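Local coordinates for possible adhesin (Caldicellulosiruptor kronotskyensis, PDB 4WA0), which probably mediates attachment of the thermophilic bacterium to cellulose, this chain being the C-terminal beta-helix domain of a tapirin, at residues 21-29 / 329-337. Sequence-based numbering, arbitrary orientation. Where two conformers were deposited one is given.
Sequences NKNLTVENG and PYAGLTLKY
Lys22 and Tyr330 meet in the loops just ahead of two parallel strands of a beta-helix. The lysine CB rests 3.6 Å from Pro329 O; CD presses closest, 3.4 Å from Tyr330 CE1; CE lies 4.0 Å from Tyr330 OH. A bend at the last torsion (chi4 -70°) then turns NZ off the extended chain, and it forms salt bridges with Asp61 and Asp40. Asp61 also takes a hydrogen bond from Tyr330 OH, which ties lysine and phenol to one carboxylate. Beside them Asn23 ND2, at the ring edge, donates to Tyr330 O at 3.0 Å, with that oxygen almost in its amide plane, and also bonds Arg65 O. Beyond the turn, strands 24-27 and 333-337 run 11° from parallel in the ladder expected of stacked coils: Leu333 O accepts from Thr25 N at 2.8 Å, and Thr25 O from Leu335 N at 2.8 Å. At the far end Gly29 CA lies over a face of the Tyr337 ring, a CH-pi contact. Leu24, Val26, Leu333 and Leu335 point into the interior of the beta-helix, where Leu24 and Leu335 touch Ile12 of strand 10-14, while strands 44-47 and 308-311 flank the pair and continue the parallel sheet.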
loop_
_atom_site.group_PDB
_atom_site.type_symbol
_atom_site.label_atom_id
_atom_site.label_comp_id
_atom_site.label_asym_id
_atom_site.label_seq_id
_atom_site.Cartn_x
_atom_site.Cartn_y
_atom_site.Cartn_z
ATOM N N ASN A 21 10.507 4.498 -2.591
ATOM C CA ASN A 21 11.186 5.394 -3.469
ATOM C C ASN A 21 10.177 6.028 -4.430
ATOM O O ASN A 21 9.019 5.603 -4.512
ATOM C CB ASN A 21 12.267 4.651 -4.270
ATOM C CG ASN A 21 11.752 3.477 -5.093
ATOM O OD1 ASN A 21 10.941 2.688 -4.640
ATOM N ND2 ASN A 21 12.325 3.287 -6.267
ATOM N N LYS A 22 10.595 7.115 -5.111
ATOM C CA LYS A 22 9.763 7.674 -6.205
ATOM C C LYS A 22 9.688 6.796 -7.440
ATOM O O LYS A 22 10.583 5.970 -7.749
ATOM C CB LYS A 22 10.366 9.004 -6.596
ATOM C CG LYS A 22 10.221 10.012 -5.422
ATOM C CD LYS A 22 10.964 11.267 -5.692
ATOM C CE LYS A 22 11.143 12.170 -4.499
ATOM N NZ LYS A 22 9.948 12.841 -3.998
ATOM N N ASN A 23 8.591 6.870 -8.143
ATOM C CA ASN A 23 8.421 6.101 -9.423
ATOM C C ASN A 23 8.549 4.587 -9.205
ATOM O O ASN A 23 9.243 3.885 -9.904
ATOM C CB ASN A 23 9.405 6.624 -10.429
ATOM C CG ASN A 23 9.061 8.066 -10.913
ATOM O OD1 ASN A 23 7.921 8.585 -10.796
ATOM N ND2 ASN A 23 10.039 8.713 -11.448
ATOM N N LEU A 24 7.920 4.113 -8.156
ATOM C CA LEU A 24 7.870 2.702 -7.831
ATOM C C LEU A 24 6.672 2.108 -8.533
ATOM O O LEU A 24 5.539 2.592 -8.324
ATOM C CB LEU A 24 7.739 2.520 -6.304
ATOM C CG LEU A 24 7.480 1.083 -5.785
ATOM C CD1 LEU A 24 8.638 0.152 -6.122
ATOM C CD2 LEU A 24 7.247 0.966 -4.290
ATOM N N THR A 25 6.891 1.023 -9.311
ATOM C CA THR A 25 5.838 0.295 -9.977
ATOM C C THR A 25 5.811 -1.119 -9.415
ATOM O O THR A 25 6.876 -1.790 -9.335
ATOM C CB THR A 25 6.041 0.219 -11.502
ATOM O OG1 THR A 25 6.212 1.511 -12.067
ATOM C CG2 THR A 25 4.893 -0.509 -12.177
ATOM N N VAL A 26 4.661 -1.542 -8.923
ATOM C CA VAL A 26 4.551 -2.897 -8.310
ATOM C C VAL A 26 3.374 -3.602 -8.951
ATOM O O VAL A 26 2.241 -3.080 -8.949
ATOM C CB VAL A 26 4.335 -2.889 -6.799
ATOM C CG1 VAL A 26 4.274 -4.336 -6.254
ATOM C CG2 VAL A 26 5.405 -2.133 -6.047
ATOM N N GLU A 27 3.651 -4.816 -9.453
ATOM C CA GLU A 27 2.648 -5.640 -10.086
ATOM C C GLU A 27 2.556 -6.934 -9.371
ATOM O O GLU A 27 3.571 -7.691 -9.342
ATOM C CB GLU A 27 3.055 -5.853 -11.570
ATOM C CG GLU A 27 2.247 -6.880 -12.349
ATOM C CD GLU A 27 0.853 -6.459 -12.720
ATOM O OE1 GLU A 27 0.463 -5.315 -12.537
ATOM O OE2 GLU A 27 0.112 -7.304 -13.235
ATOM N N ASN A 28 1.354 -7.245 -8.873
ATOM C CA ASN A 28 1.044 -8.437 -8.141
ATOM C C ASN A 28 1.650 -8.532 -6.747
ATOM O O ASN A 28 2.423 -7.689 -6.312
ATOM C CB ASN A 28 1.363 -9.704 -8.963
ATOM C CG ASN A 28 0.432 -9.838 -10.178
ATOM O OD1 ASN A 28 -0.739 -9.433 -10.129
ATOM N ND2 ASN A 28 0.956 -10.333 -11.269
ATOM N N GLY A 29 1.233 -9.557 -6.017
ATOM C CA GLY A 29 1.534 -9.654 -4.604
ATOM C C GLY A 29 0.831 -8.649 -3.724
ATOM O O GLY A 29 -0.028 -7.937 -4.170
ATOM N N PRO A 329 16.949 10.591 -7.966
ATOM C CA PRO A 329 15.872 10.109 -7.118
ATOM C C PRO A 329 14.694 9.588 -7.922
ATOM O O PRO A 329 13.891 8.860 -7.369
ATOM C CB PRO A 329 15.446 11.356 -6.294
ATOM C CG PRO A 329 16.294 12.507 -6.761
ATOM C CD PRO A 329 16.939 12.069 -8.030
ATOM N N TYR A 330 14.584 9.959 -9.205
ATOM C CA TYR A 330 13.488 9.537 -10.047
ATOM C C TYR A 330 13.772 8.293 -10.898
ATOM O O TYR A 330 12.951 7.940 -11.738
ATOM C CB TYR A 330 13.007 10.727 -10.943
ATOM C CG TYR A 330 12.572 11.896 -10.112
ATOM C CD1 TYR A 330 11.306 11.884 -9.490
ATOM C CD2 TYR A 330 13.457 12.920 -9.791
ATOM C CE1 TYR A 330 10.918 12.925 -8.621
ATOM C CE2 TYR A 330 13.092 13.970 -8.925
ATOM C CZ TYR A 330 11.805 13.963 -8.359
ATOM O OH TYR A 330 11.438 14.902 -7.411
ATOM N N ALA A 331 14.918 7.626 -10.691
ATOM C CA ALA A 331 15.329 6.508 -11.552
ATOM C C ALA A 331 14.184 5.473 -11.709
ATOM O O ALA A 331 13.869 4.956 -12.797
ATOM C CB ALA A 331 16.608 5.875 -10.985
ATOM N N GLY A 332 13.565 5.176 -10.567
ATOM C CA GLY A 332 12.435 4.249 -10.519
ATOM C C GLY A 332 12.801 2.774 -10.324
ATOM O O GLY A 332 13.959 2.375 -10.547
ATOM N N LEU A 333 11.824 2.001 -9.872
ATOM C CA LEU A 333 11.966 0.577 -9.680
ATOM C C LEU A 333 10.663 -0.008 -10.179
ATOM O O LEU A 333 9.588 0.445 -9.734
ATOM C CB LEU A 333 12.104 0.173 -8.214
ATOM C CG LEU A 333 12.114 -1.367 -7.916
ATOM C CD1 LEU A 333 13.351 -2.015 -8.523
ATOM C CD2 LEU A 333 12.120 -1.631 -6.403
ATOM N N THR A 334 10.739 -1.036 -11.011
ATOM C CA THR A 334 9.611 -1.852 -11.370
ATOM C C THR A 334 9.817 -3.203 -10.731
ATOM O O THR A 334 10.891 -3.809 -10.918
ATOM C CB THR A 334 9.540 -2.007 -12.897
ATOM O OG1 THR A 334 9.150 -0.748 -13.457
ATOM C CG2 THR A 334 8.597 -3.023 -13.305
ATOM N N LEU A 335 8.844 -3.632 -9.951
ATOM C CA LEU A 335 8.849 -4.905 -9.233
ATOM C C LEU A 335 7.619 -5.740 -9.610
ATOM O O LEU A 335 6.475 -5.391 -9.274
ATOM C CB LEU A 335 8.962 -4.690 -7.731
ATOM C CG LEU A 335 8.804 -5.893 -6.779
ATOM C CD1 LEU A 335 9.871 -6.958 -7.077
ATOM C CD2 LEU A 335 8.854 -5.418 -5.323
ATOM N N LYS A 336 7.877 -6.848 -10.302
ATOM C CA LYS A 336 6.835 -7.799 -10.604
ATOM C C LYS A 336 6.980 -8.905 -9.590
ATOM O O LYS A 336 7.965 -9.652 -9.585
ATOM C CB LYS A 336 6.995 -8.393 -11.989
ATOM C CG LYS A 336 5.948 -9.456 -12.285
ATOM C CD LYS A 336 4.751 -8.907 -12.996
ATOM C CE LYS A 336 4.367 -9.706 -14.223
ATOM N NZ LYS A 336 3.792 -11.037 -13.932
ATOM N N TYR A 337 5.976 -9.040 -8.762
ATOM C CA TYR A 337 6.017 -10.084 -7.733
ATOM C C TYR A 337 6.135 -11.499 -8.289
ATOM O O TYR A 337 5.409 -11.860 -9.227
ATOM C CB TYR A 337 4.779 -10.008 -6.851
ATOM C CG TYR A 337 4.694 -11.186 -5.885
ATOM C CD1 TYR A 337 5.543 -11.267 -4.805
ATOM C CD2 TYR A 337 3.768 -12.186 -6.049
ATOM C CE1 TYR A 337 5.467 -12.336 -3.933
ATOM C CE2 TYR A 337 3.701 -13.259 -5.179
ATOM C CZ TYR A 337 4.591 -13.345 -4.107
ATOM O OH TYR A 337 4.515 -14.414 -3.178
HETATM O O HOH W 1 13.219 6.106 -7.766
HETATM O O HOH W 2 13.334 8.022 -4.838
HETATM O O HOH W 3 8.794 2.149 -12.282
#